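Local atomic coordinates of cobalamin biosynthesis protein (Agrobacterium tumefaciens, PDB entry 3BY5), a protein that is of unproven function but probably takes part in the biosynthesis of cobalamin (vitamin B12), as a member of the CbiG C-terminal family. Residues E81-S86 and S93-V98; R35-T40 and P116-G121; S66-A71 and L104-A109. One frame throughout, in Å; residues are numbered along the deposited sequence.

Interaction 1 (E81-S86 and S93-V98); sequences ETMTFS and SGSPSV. With SO4 (sulfate ion), chain B.
T82 and M83, near the C-terminal end of helix 72-84, meet G94, S95 and P96 of the returning loop through van der Waals contact alone. T82 turns its OG1 toward the proline ring, 3.4 Å from P96 CD, while M83, modelled as selenomethionine, reaches along the loop. Its CG lies 3.4 Å from G94 O, and a bend at chi3 (69°) carries SE past the flank of S95, where CB is 3.8 Å from SE. A long, flexible thioether chain can follow the loop's surface at this exposed edge, and G94, with positive phi, lets the loop turn here. P96, rigid and buried, also packs on L90. The contact thus closes the loop that connects helices 72-84 and 98-107, with S97 as the N-cap of the second helix.

The hydrogen bonds here run within each part of the chain, not across the contact. T82 OG1 bonds back to A79 O and V78 O, a common way for a threonine to fit inside a helix, which helps explain how a hydroxyl can face a proline ring. E81 O receives three donors: S86 N at 3.0 Å, T84 N, and T84 OG1, which comes from above the carbonyl plane. On the loop, S95 OG bonds to P96 O at 3.2 Å.

At the helix start, S97 OG caps a backbone N of the first turn and E100 OE1 takes S97 N in return, as in a capping box. S97 OG also donates to sulfate O2 at 2.8 Å; S99 OG and T124 OG1 also bond to this ion, which probably comes from the crystallisation liquor.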
ATOM      1  N   GLU A  81     -18.523   0.615   8.092  1.00 40.36           N
ATOM      2  CA  GLU A  81     -18.296   1.625   9.139  1.00 44.43           C
ATOM      3  C   GLU A  81     -18.883   3.003   8.808  1.00 45.19           C
ATOM      4  O   GLU A  81     -19.465   3.662   9.674  1.00 46.85           O
ATOM      5  CB  GLU A  81     -16.796   1.771   9.434  1.00 45.56           C
ATOM      6  CG  GLU A  81     -16.191   0.634  10.252  1.00 56.96           C
ATOM      7  CD  GLU A  81     -14.694   0.447  10.010  1.00 68.54           C
ATOM      8  OE1 GLU A  81     -14.222  -0.708  10.092  1.00 71.14           O
ATOM      9  OE2 GLU A  81     -13.985   1.444   9.737  1.00 75.77           O
ATOM     10  N   THR A  82     -18.745   3.419   7.551  1.00 44.04           N
ATOM     11  CA  THR A  82     -19.195   4.739   7.114  1.00 43.00           C
ATOM     12  C   THR A  82     -20.712   4.828   6.964  1.00 46.27           C
ATOM     13  O   THR A  82     -21.260   5.914   6.788  1.00 48.31           O
ATOM     14  CB  THR A  82     -18.520   5.168   5.790  1.00 41.29           C
ATOM     15  OG1 THR A  82     -18.678   4.136   4.814  1.00 40.96           O
ATOM     16  CG2 THR A  82     -17.041   5.439   6.000  1.00 36.21           C
HETATM   17  N   MSE A  83     -21.381   3.683   7.038  1.00 48.70           N
HETATM   18  CA  MSE A  83     -22.835   3.625   6.952  1.00 53.43           C
HETATM   19  C   MSE A  83     -23.494   3.381   8.304  1.00 49.45           C
HETATM   20  O   MSE A  83     -24.722   3.428   8.418  1.00 49.49           O
HETATM   21  CB  MSE A  83     -23.259   2.547   5.965  1.00 51.31           C
HETATM   22  CG  MSE A  83     -22.964   2.902   4.529  1.00 60.36           C
HETATM   23 SE   MSE A  83     -23.206   1.386   3.347  1.00 71.12          SE
HETATM   24  CE  MSE A  83     -25.155   1.217   3.458  1.00 71.78           C
ATOM     25  N   THR A  84     -22.676   3.123   9.323  1.00 48.10           N
ATOM     26  CA  THR A  84     -23.177   2.864  10.666  1.00 44.43           C
ATOM     27  C   THR A  84     -22.953   4.063  11.585  1.00 46.54           C
ATOM     28  O   THR A  84     -23.883   4.829  11.832  1.00 51.02           O
ATOM     29  CB  THR A  84     -22.580   1.573  11.297  1.00 42.72           C
ATOM     30  OG1 THR A  84     -21.155   1.671  11.348  1.00 44.91           O
ATOM     31  CG2 THR A  84     -22.972   0.339  10.505  1.00 40.64           C
ATOM     32  N   PHE A  85     -21.727   4.230  12.079  1.00 43.99           N
ATOM     33  CA  PHE A  85     -21.440   5.252  13.086  1.00 44.74           C
ATOM     34  C   PHE A  85     -20.441   6.296  12.610  1.00 48.37           C
ATOM     35  O   PHE A  85     -20.354   7.375  13.193  1.00 53.12           O
ATOM     36  CB  PHE A  85     -20.918   4.625  14.386  1.00 41.16           C
ATOM     37  CG  PHE A  85     -21.674   3.405  14.830  1.00 39.34           C
ATOM     38  CD1 PHE A  85     -21.052   2.160  14.848  1.00 35.82           C
ATOM     39  CD2 PHE A  85     -23.002   3.495  15.237  1.00 36.47           C
ATOM     40  CE1 PHE A  85     -21.741   1.023  15.260  1.00 31.37           C
ATOM     41  CE2 PHE A  85     -23.697   2.359  15.643  1.00 33.31           C
ATOM     42  CZ  PHE A  85     -23.061   1.127  15.657  1.00 31.97           C
ATOM     43  N   SER A  86     -19.680   5.965  11.569  1.00 49.35           N
ATOM     44  CA  SER A  86     -18.689   6.884  11.012  1.00 50.64           C
ATOM     45  C   SER A  86     -19.225   7.575   9.765  1.00 50.08           C
ATOM     46  O   SER A  86     -18.504   7.744   8.789  1.00 51.90           O
ATOM     47  CB  SER A  86     -17.383   6.150  10.689  1.00 50.62           C
ATOM     48  OG  SER A  86     -16.792   5.617  11.859  1.00 58.86           O
ATOM     49  N   SER A  93     -24.599  10.900   0.723  1.00 63.22           N
ATOM     50  CA  SER A  93     -25.513   9.979   1.403  1.00 65.21           C
ATOM     51  C   SER A  93     -25.192   8.502   1.170  1.00 64.15           C
ATOM     52  O   SER A  93     -24.910   8.084   0.045  1.00 65.83           O
ATOM     53  CB  SER A  93     -26.962  10.266   0.995  1.00 67.61           C
ATOM     54  OG  SER A  93     -27.345  11.586   1.345  1.00 75.06           O
ATOM     55  N   GLY A  94     -25.231   7.723   2.250  1.00 62.05           N
ATOM     56  CA  GLY A  94     -25.191   6.267   2.168  1.00 57.24           C
ATOM     57  C   GLY A  94     -23.819   5.642   2.016  1.00 54.17           C
ATOM     58  O   GLY A  94     -22.927   5.872   2.836  1.00 55.33           O
ATOM     59  N   SER A  95     -23.671   4.848   0.957  1.00 48.65           N
ATOM     60  CA  SER A  95     -22.482   4.034   0.708  1.00 44.55           C
ATOM     61  C   SER A  95     -21.380   4.807  -0.001  1.00 42.48           C
ATOM     62  O   SER A  95     -21.662   5.549  -0.941  1.00 45.62           O
ATOM     63  CB  SER A  95     -22.853   2.817  -0.146  1.00 46.26           C
ATOM     64  OG  SER A  95     -21.713   2.023  -0.438  1.00 45.78           O
ATOM     65  N   PRO A  96     -20.117   4.623   0.433  1.00 38.07           N
ATOM     66  CA  PRO A  96     -19.018   5.239  -0.300  1.00 35.97           C
ATOM     67  C   PRO A  96     -18.740   4.500  -1.604  1.00 37.40           C
ATOM     68  O   PRO A  96     -19.077   3.320  -1.738  1.00 39.83           O
ATOM     69  CB  PRO A  96     -17.834   5.089   0.656  1.00 33.63           C
ATOM     70  CG  PRO A  96     -18.147   3.900   1.455  1.00 31.40           C
ATOM     71  CD  PRO A  96     -19.638   3.856   1.598  1.00 36.44           C
ATOM     72  N   SER A  97     -18.141   5.196  -2.561  1.00 34.98           N
ATOM     73  CA  SER A  97     -17.695   4.553  -3.781  1.00 32.78           C
ATOM     74  C   SER A  97     -16.419   3.763  -3.506  1.00 34.36           C
ATOM     75  O   SER A  97     -15.790   3.917  -2.456  1.00 34.40           O
ATOM     76  CB  SER A  97     -17.487   5.580  -4.892  1.00 34.44           C
ATOM     77  OG  SER A  97     -16.295   6.321  -4.713  1.00 42.64           O
ATOM     78  N   VAL A  98     -16.052   2.917  -4.459  1.00 35.10           N
ATOM     79  CA  VAL A  98     -14.894   2.041  -4.340  1.00 32.27           C
ATOM     80  C   VAL A  98     -13.599   2.829  -4.079  1.00 34.49           C
ATOM     81  O   VAL A  98     -12.816   2.463  -3.195  1.00 35.19           O
ATOM     82  CB  VAL A  98     -14.766   1.138  -5.588  1.00 32.23           C
ATOM     83  CG1 VAL A  98     -13.792   0.031  -5.346  1.00 30.71           C
ATOM     84  CG2 VAL A  98     -16.114   0.537  -5.946  1.00 39.33           C
TER
HETATM   85  S   SO4 B 201     -15.390   4.946  -8.246  0.50 42.26           S
HETATM   86  O1  SO4 B 201     -14.345   3.932  -8.156  0.50 36.93           O
HETATM   87  O2  SO4 B 201     -15.144   6.010  -7.281  0.50 41.99           O
HETATM   88  O3  SO4 B 201     -15.406   5.518  -9.587  0.50 43.05           O
HETATM   89  O4  SO4 B 201     -16.685   4.333  -7.968  0.50 44.61           O

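Interaction 2 (R35-T40 and P116-G121); sequences RAFGVT and PRLVVG
F37, the last residue of helix 23-37, packs its ring on P116 and L118, joining this helix of the alpha/beta fold to strand 112-120, one of the two outermost strands of the mixed sheet. That strand is antiparallel to 123-129 and forms a beta-hairpin with it; L118 is paired through its backbone with V125.

The phenyl ring carries the whole contact, and its two partners meet it differently. P116 and F37 cross obliquely, with P116 CD 3.7 Å from F37 CE1. L118 and F37 instead run past each other in opposite directions: L118 CB sits in the plane of the ring, at its edge, 4.0 Å from F37 CE2, while L118 CD1 and CD2 rise to one side of the ring plane and P116 CD lies on the other. Here chi1 of L118 (-169°) sets CG opposite the backbone N, so that the branch extends toward the helix, where it also touches A33.

The wide phenyl ring of F37 can touch P116, L118 and I127 of strand 123-129 at once. The next residue, G38, takes a positive phi, an easy conformation for glycine, and turns the chain away after the helix. F37 CZ also meets one polar atom, P116 O at 3.7 Å, close to its 3.8 Å contact with L118 CD1.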
ATOM      1  N   ARG A  35      -4.650  20.724  -7.602  1.00 38.87           N
ATOM      2  CA  ARG A  35      -4.923  22.114  -7.961  1.00 37.35           C
ATOM      3  C   ARG A  35      -6.367  22.533  -7.701  1.00 36.81           C
ATOM      4  O   ARG A  35      -6.605  23.610  -7.161  1.00 41.78           O
ATOM      5  CB  ARG A  35      -4.553  22.379  -9.422  1.00 36.36           C
ATOM      6  CG  ARG A  35      -3.060  22.381  -9.680  1.00 41.87           C
ATOM      7  CD  ARG A  35      -2.721  22.906 -11.066  1.00 46.92           C
ATOM      8  NE  ARG A  35      -3.200  22.027 -12.127  1.00 49.64           N
ATOM      9  CZ  ARG A  35      -2.532  20.983 -12.611  1.00 53.46           C
ATOM     10  NH1 ARG A  35      -1.332  20.666 -12.135  1.00 54.35           N
ATOM     11  NH2 ARG A  35      -3.073  20.252 -13.577  1.00 51.78           N
ATOM     12  N   ALA A  36      -7.318  21.675  -8.071  1.00 36.83           N
ATOM     13  CA  ALA A  36      -8.748  21.963  -7.914  1.00 34.38           C
ATOM     14  C   ALA A  36      -9.206  22.059  -6.470  1.00 35.26           C
ATOM     15  O   ALA A  36     -10.170  22.763  -6.181  1.00 42.60           O
ATOM     16  CB  ALA A  36      -9.590  20.934  -8.646  1.00 33.74           C
ATOM     17  N   PHE A  37      -8.527  21.360  -5.566  1.00 34.95           N
ATOM     18  CA  PHE A  37      -8.983  21.278  -4.184  1.00 34.05           C
ATOM     19  C   PHE A  37      -8.043  21.923  -3.169  1.00 38.00           C
ATOM     20  O   PHE A  37      -8.398  22.080  -1.998  1.00 38.79           O
ATOM     21  CB  PHE A  37      -9.289  19.830  -3.812  1.00 33.63           C
ATOM     22  CG  PHE A  37     -10.392  19.218  -4.634  1.00 40.52           C
ATOM     23  CD1 PHE A  37     -11.623  19.865  -4.766  1.00 42.19           C
ATOM     24  CD2 PHE A  37     -10.207  17.994  -5.273  1.00 36.99           C
ATOM     25  CE1 PHE A  37     -12.649  19.308  -5.525  1.00 43.69           C
ATOM     26  CE2 PHE A  37     -11.228  17.423  -6.030  1.00 42.58           C
ATOM     27  CZ  PHE A  37     -12.453  18.082  -6.158  1.00 42.47           C
ATOM     28  N   GLY A  38      -6.855  22.311  -3.619  1.00 36.03           N
ATOM     29  CA  GLY A  38      -5.904  22.982  -2.750  1.00 38.96           C
ATOM     30  C   GLY A  38      -5.276  22.017  -1.774  1.00 43.44           C
ATOM     31  O   GLY A  38      -5.068  22.349  -0.609  1.00 48.06           O
ATOM     32  N   VAL A  39      -4.988  20.812  -2.254  1.00 45.84           N
ATOM     33  CA  VAL A  39      -4.367  19.772  -1.438  1.00 45.36           C
ATOM     34  C   VAL A  39      -3.037  19.338  -2.045  1.00 47.31           C
ATOM     35  O   VAL A  39      -2.703  19.715  -3.172  1.00 47.43           O
ATOM     36  CB  VAL A  39      -5.293  18.531  -1.248  1.00 43.44           C
ATOM     37  CG1 VAL A  39      -6.551  18.906  -0.471  1.00 41.13           C
ATOM     38  CG2 VAL A  39      -5.646  17.887  -2.589  1.00 38.55           C
ATOM     39  N   THR A  40      -2.278  18.561  -1.282  1.00 48.31           N
ATOM     40  CA  THR A  40      -1.066  17.940  -1.788  1.00 48.66           C
ATOM     41  C   THR A  40      -1.087  16.495  -1.340  1.00 44.89           C
ATOM     42  O   THR A  40      -0.997  16.213  -0.151  1.00 44.51           O
ATOM     43  CB  THR A  40       0.223  18.633  -1.277  1.00 50.81           C
ATOM     44  OG1 THR A  40      -0.041  20.015  -0.988  1.00 55.85           O
ATOM     45  CG2 THR A  40       1.328  18.531  -2.326  1.00 51.30           C
ATOM     46  N   PRO A 116     -15.326  16.657  -3.115  1.00 47.28           N
ATOM     47  CA  PRO A 116     -16.285  15.831  -3.842  1.00 45.33           C
ATOM     48  C   PRO A 116     -15.602  14.907  -4.842  1.00 44.36           C
ATOM     49  O   PRO A 116     -14.465  15.162  -5.245  1.00 42.35           O
ATOM     50  CB  PRO A 116     -17.141  16.863  -4.581  1.00 45.69           C
ATOM     51  CG  PRO A 116     -16.248  18.023  -4.760  1.00 46.04           C
ATOM     52  CD  PRO A 116     -15.433  18.076  -3.507  1.00 47.65           C
ATOM     53  N   ARG A 117     -16.308  13.843  -5.219  1.00 45.81           N
ATOM     54  CA  ARG A 117     -15.823  12.853  -6.177  1.00 47.95           C
ATOM     55  C   ARG A 117     -15.415  13.526  -7.479  1.00 44.71           C
ATOM     56  O   ARG A 117     -16.182  14.285  -8.073  1.00 42.21           O
ATOM     57  CB  ARG A 117     -16.897  11.791  -6.425  1.00 52.22           C
ATOM     58  CG  ARG A 117     -16.418  10.512  -7.116  1.00 60.62           C
ATOM     59  CD  ARG A 117     -16.783  10.477  -8.605  1.00 67.10           C
ATOM     60  NE  ARG A 117     -18.131  10.976  -8.876  1.00 68.67           N
ATOM     61  CZ  ARG A 117     -18.844  10.686  -9.962  1.00 72.02           C
ATOM     62  NH1 ARG A 117     -18.359   9.877 -10.894  1.00 71.90           N
ATOM     63  NH2 ARG A 117     -20.059  11.195 -10.111  1.00 75.08           N
ATOM     64  N   LEU A 118     -14.185  13.258  -7.894  1.00 42.78           N
ATOM     65  CA  LEU A 118     -13.615  13.899  -9.061  1.00 39.39           C
ATOM     66  C   LEU A 118     -13.277  12.872 -10.124  1.00 36.34           C
ATOM     67  O   LEU A 118     -12.653  11.863  -9.828  1.00 40.75           O
ATOM     68  CB  LEU A 118     -12.362  14.683  -8.672  1.00 38.32           C
ATOM     69  CG  LEU A 118     -11.790  15.631  -9.726  1.00 39.67           C
ATOM     70  CD1 LEU A 118     -12.528  16.955  -9.740  1.00 42.95           C
ATOM     71  CD2 LEU A 118     -10.341  15.855  -9.470  1.00 35.82           C
ATOM     72  N   VAL A 119     -13.716  13.124 -11.351  1.00 32.02           N
ATOM     73  CA  VAL A 119     -13.292  12.333 -12.502  1.00 29.27           C
ATOM     74  C   VAL A 119     -12.555  13.257 -13.472  1.00 31.71           C
ATOM     75  O   VAL A 119     -13.064  14.315 -13.826  1.00 32.84           O
ATOM     76  CB  VAL A 119     -14.481  11.643 -13.207  1.00 26.39           C
ATOM     77  CG1 VAL A 119     -13.983  10.630 -14.218  1.00 25.48           C
ATOM     78  CG2 VAL A 119     -15.372  10.947 -12.206  1.00 21.13           C
ATOM     79  N   VAL A 120     -11.338  12.875 -13.855  1.00 33.14           N
ATOM     80  CA  VAL A 120     -10.537  13.622 -14.832  1.00 35.93           C
ATOM     81  C   VAL A 120     -10.177  12.683 -15.977  1.00 36.88           C
ATOM     82  O   VAL A 120      -9.314  11.818 -15.824  1.00 40.41           O
ATOM     83  CB  VAL A 120      -9.224  14.182 -14.225  1.00 36.27           C
ATOM     84  CG1 VAL A 120      -8.536  15.105 -15.214  1.00 39.90           C
ATOM     85  CG2 VAL A 120      -9.471  14.912 -12.920  1.00 34.47           C
ATOM     86  N   GLY A 121     -10.821  12.861 -17.125  1.00 38.33           N
ATOM     87  CA  GLY A 121     -10.784  11.849 -18.180  1.00 40.45           C
ATOM     88  C   GLY A 121     -11.673  10.717 -17.703  1.00 44.87           C
ATOM     89  O   GLY A 121     -12.828  10.948 -17.345  1.00 48.03           O
TER

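Interaction 3 (S66-A71 and L104-A109); sequences SLEIVA and LAAAGA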
ATOM      1  N   SER A  66       3.761   6.326  -2.627  1.00 37.86           N
ATOM      2  CA  SER A  66       3.488   4.926  -2.327  1.00 37.36           C
ATOM      3  C   SER A  66       2.065   4.599  -2.741  1.00 36.16           C
ATOM      4  O   SER A  66       1.217   5.487  -2.795  1.00 37.65           O
ATOM      5  CB  SER A  66       3.679   4.636  -0.839  1.00 37.43           C
ATOM      6  OG  SER A  66       5.049   4.622  -0.492  1.00 41.82           O
ATOM      7  N   LEU A  67       1.807   3.331  -3.045  1.00 33.98           N
ATOM      8  CA  LEU A  67       0.466   2.886  -3.396  1.00 29.26           C
ATOM      9  C   LEU A  67       0.007   1.795  -2.447  1.00 29.28           C
ATOM     10  O   LEU A  67       0.747   0.865  -2.179  1.00 32.12           O
ATOM     11  CB  LEU A  67       0.427   2.384  -4.840  1.00 24.53           C
ATOM     12  CG  LEU A  67      -0.918   1.905  -5.386  1.00 28.14           C
ATOM     13  CD1 LEU A  67      -1.909   3.054  -5.581  1.00 26.91           C
ATOM     14  CD2 LEU A  67      -0.704   1.151  -6.684  1.00 30.08           C
ATOM     15  N   GLU A  68      -1.206   1.921  -1.924  1.00 30.79           N
ATOM     16  CA  GLU A  68      -1.804   0.825  -1.178  1.00 34.10           C
ATOM     17  C   GLU A  68      -2.926   0.182  -1.980  1.00 29.04           C
ATOM     18  O   GLU A  68      -3.917   0.825  -2.302  1.00 28.24           O
ATOM     19  CB  GLU A  68      -2.299   1.270   0.200  1.00 32.53           C
ATOM     20  CG  GLU A  68      -2.779   0.106   1.062  1.00 41.01           C
ATOM     21  CD  GLU A  68      -3.215   0.529   2.454  1.00 44.70           C
ATOM     22  OE1 GLU A  68      -2.614   1.471   3.010  1.00 52.75           O
ATOM     23  OE2 GLU A  68      -4.149  -0.097   3.006  1.00 54.62           O
ATOM     24  N   ILE A  69      -2.745  -1.087  -2.320  1.00 29.92           N
ATOM     25  CA  ILE A  69      -3.801  -1.868  -2.951  1.00 30.94           C
ATOM     26  C   ILE A  69      -4.584  -2.531  -1.822  1.00 33.09           C
ATOM     27  O   ILE A  69      -4.153  -3.536  -1.252  1.00 34.42           O
ATOM     28  CB  ILE A  69      -3.242  -2.905  -3.950  1.00 31.07           C
ATOM     29  CG1 ILE A  69      -2.264  -2.226  -4.916  1.00 29.52           C
ATOM     30  CG2 ILE A  69      -4.390  -3.610  -4.699  1.00 29.06           C
ATOM     31  CD1 ILE A  69      -1.283  -3.161  -5.577  1.00 33.97           C
ATOM     32  N   VAL A  70      -5.723  -1.928  -1.494  1.00 31.75           N
ATOM     33  CA  VAL A  70      -6.507  -2.287  -0.319  1.00 32.05           C
ATOM     34  C   VAL A  70      -7.331  -3.543  -0.589  1.00 33.95           C
ATOM     35  O   VAL A  70      -8.057  -3.598  -1.575  1.00 36.86           O
ATOM     36  CB  VAL A  70      -7.432  -1.115   0.093  1.00 30.09           C
ATOM     37  CG1 VAL A  70      -8.203  -1.454   1.333  1.00 24.80           C
ATOM     38  CG2 VAL A  70      -6.620   0.145   0.326  1.00 28.67           C
ATOM     39  N   ALA A  71      -7.199  -4.543   0.285  1.00 35.63           N
ATOM     40  CA  ALA A  71      -7.950  -5.802   0.193  1.00 36.21           C
ATOM     41  C   ALA A  71      -9.457  -5.578   0.264  1.00 40.14           C
ATOM     42  O   ALA A  71      -9.916  -4.639   0.915  1.00 45.65           O
ATOM     43  CB  ALA A  71      -7.510  -6.756   1.291  1.00 34.15           C
ATOM     44  N   LEU A 104     -10.135   6.041   2.213  1.00 32.17           N
ATOM     45  CA  LEU A 104     -10.455   6.058   3.638  1.00 30.87           C
ATOM     46  C   LEU A 104      -9.794   4.915   4.379  1.00 33.44           C
ATOM     47  O   LEU A 104      -9.406   5.076   5.532  1.00 37.92           O
ATOM     48  CB  LEU A 104     -11.965   6.016   3.866  1.00 31.48           C
ATOM     49  CG  LEU A 104     -12.772   7.292   3.601  1.00 34.73           C
ATOM     50  CD1 LEU A 104     -14.250   7.034   3.839  1.00 32.24           C
ATOM     51  CD2 LEU A 104     -12.291   8.458   4.451  1.00 27.79           C
ATOM     52  N   ALA A 105      -9.665   3.766   3.718  1.00 34.36           N
ATOM     53  CA  ALA A 105      -9.005   2.605   4.314  1.00 31.45           C
ATOM     54  C   ALA A 105      -7.522   2.851   4.524  1.00 32.41           C
ATOM     55  O   ALA A 105      -6.978   2.529   5.579  1.00 35.02           O
ATOM     56  CB  ALA A 105      -9.210   1.383   3.461  1.00 31.74           C
ATOM     57  N   ALA A 106      -6.880   3.431   3.515  1.00 34.22           N
ATOM     58  CA  ALA A 106      -5.458   3.733   3.570  1.00 33.71           C
ATOM     59  C   ALA A 106      -5.158   4.875   4.528  1.00 36.01           C
ATOM     60  O   ALA A 106      -4.106   4.890   5.158  1.00 41.99           O
ATOM     61  CB  ALA A 106      -4.939   4.051   2.197  1.00 34.28           C
ATOM     62  N   ALA A 107      -6.085   5.797   4.631  1.00 37.28           N
ATOM     63  CA  ALA A 107      -6.004   6.901   5.539  1.00 39.02           C
ATOM     64  C   ALA A 107      -6.146   6.476   6.950  1.00 43.08           C
ATOM     65  O   ALA A 107      -5.454   6.933   7.796  1.00 45.84           O
ATOM     66  CB  ALA A 107      -7.027   7.880   5.228  1.00 35.32           C
ATOM     67  N   GLY A 108      -7.070   5.592   7.214  1.00 47.40           N
ATOM     68  CA  GLY A 108      -7.104   4.985   8.505  1.00 50.86           C
ATOM     69  C   GLY A 108      -8.135   5.649   9.329  1.00 52.62           C
ATOM     70  O   GLY A 108      -9.057   6.202   8.819  1.00 54.09           O
ATOM     71  N   ALA A 109      -7.979   5.583  10.627  1.00 57.79           N
ATOM     72  CA  ALA A 109      -9.021   6.003  11.524  1.00 58.03           C
ATOM     73  C   ALA A 109      -8.702   7.407  11.833  1.00 57.35           C
ATOM     74  O   ALA A 109      -7.580   7.814  11.651  1.00 59.35           O
ATOM     75  CB  ALA A 109      -8.962   5.195  12.741  1.00 59.23           C
TER
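Chi1 near 180° in both E68 (-173°) and V70 (-178°) sends E68 CG and V70 CG1 away from their own backbone N atoms and over the helix, where A106 and A105 receive them. E68 stays extended through chi2 (177°), so its carboxylate lays its flat face on A106 rather than curling back along the strand. OE1 of E68 is 3.6 Å from A106 CB, and the methyl stands off the plane of the carboxylate, a packing contact with no hydrogen bond in it. V70 meets A105 through a single pair of methyls, V70 CG1 and A105 CB, 3.7 Å apart.

Alanine suits both helix positions because its short side chain lets the helix come close to the strand: the CA atoms of E68 and A106 are 6.7 Å apart. V70 presents branched hydrocarbon to A105 and also packs on L75 of helix 72-84, while A105 also touches V78 of that helix.

E68 is buried, and its OE1 is hydrogen-bonded to Y43 OH of the adjacent strand, with a weak second bond with Y43 OH of the second subunit. This tyrosine pair probably steadies the carboxylate against the alanine surface. At the end of the helix, G108 N bonds to L104 O at 2.9 Å, and G108 then takes angles at which a CB would press on the carbonyl O of A107, so glycine suits the position.

Strand 67-69 is outermost on its side of the sheet within one chain, and L67, E68 and I69 pair antiparallel with the second subunit, so the sheet continues through the interface. Helix 98-107 packed on this strand is the helix-on-sheet layering of an alpha/beta fold, here at the dimer's shared sheet.

From the N terminus, the chain first lays down 35-40 at the end of helix 23-37, then 66-71 with its strand 67-69, and next, on helix 72-84, the segment 81-86. Loops close in the reverse order: 93-98 returns to 81-86, 104-109 to 66-71, and 116-121 to 35-40. Interaction 1 is therefore nested inside interaction 3, and both inside interaction 2; none cross. Interactions 1 and 3 touch where T82 CG2 packs on L104 CD1 at 3.9 Å, joining helices 72-84 and 98-107. Interactions 2 and 3 lie about 18 Å apart between centres, on opposite sides of the chain's centre, tying helices to the two outermost strands of the same sheet.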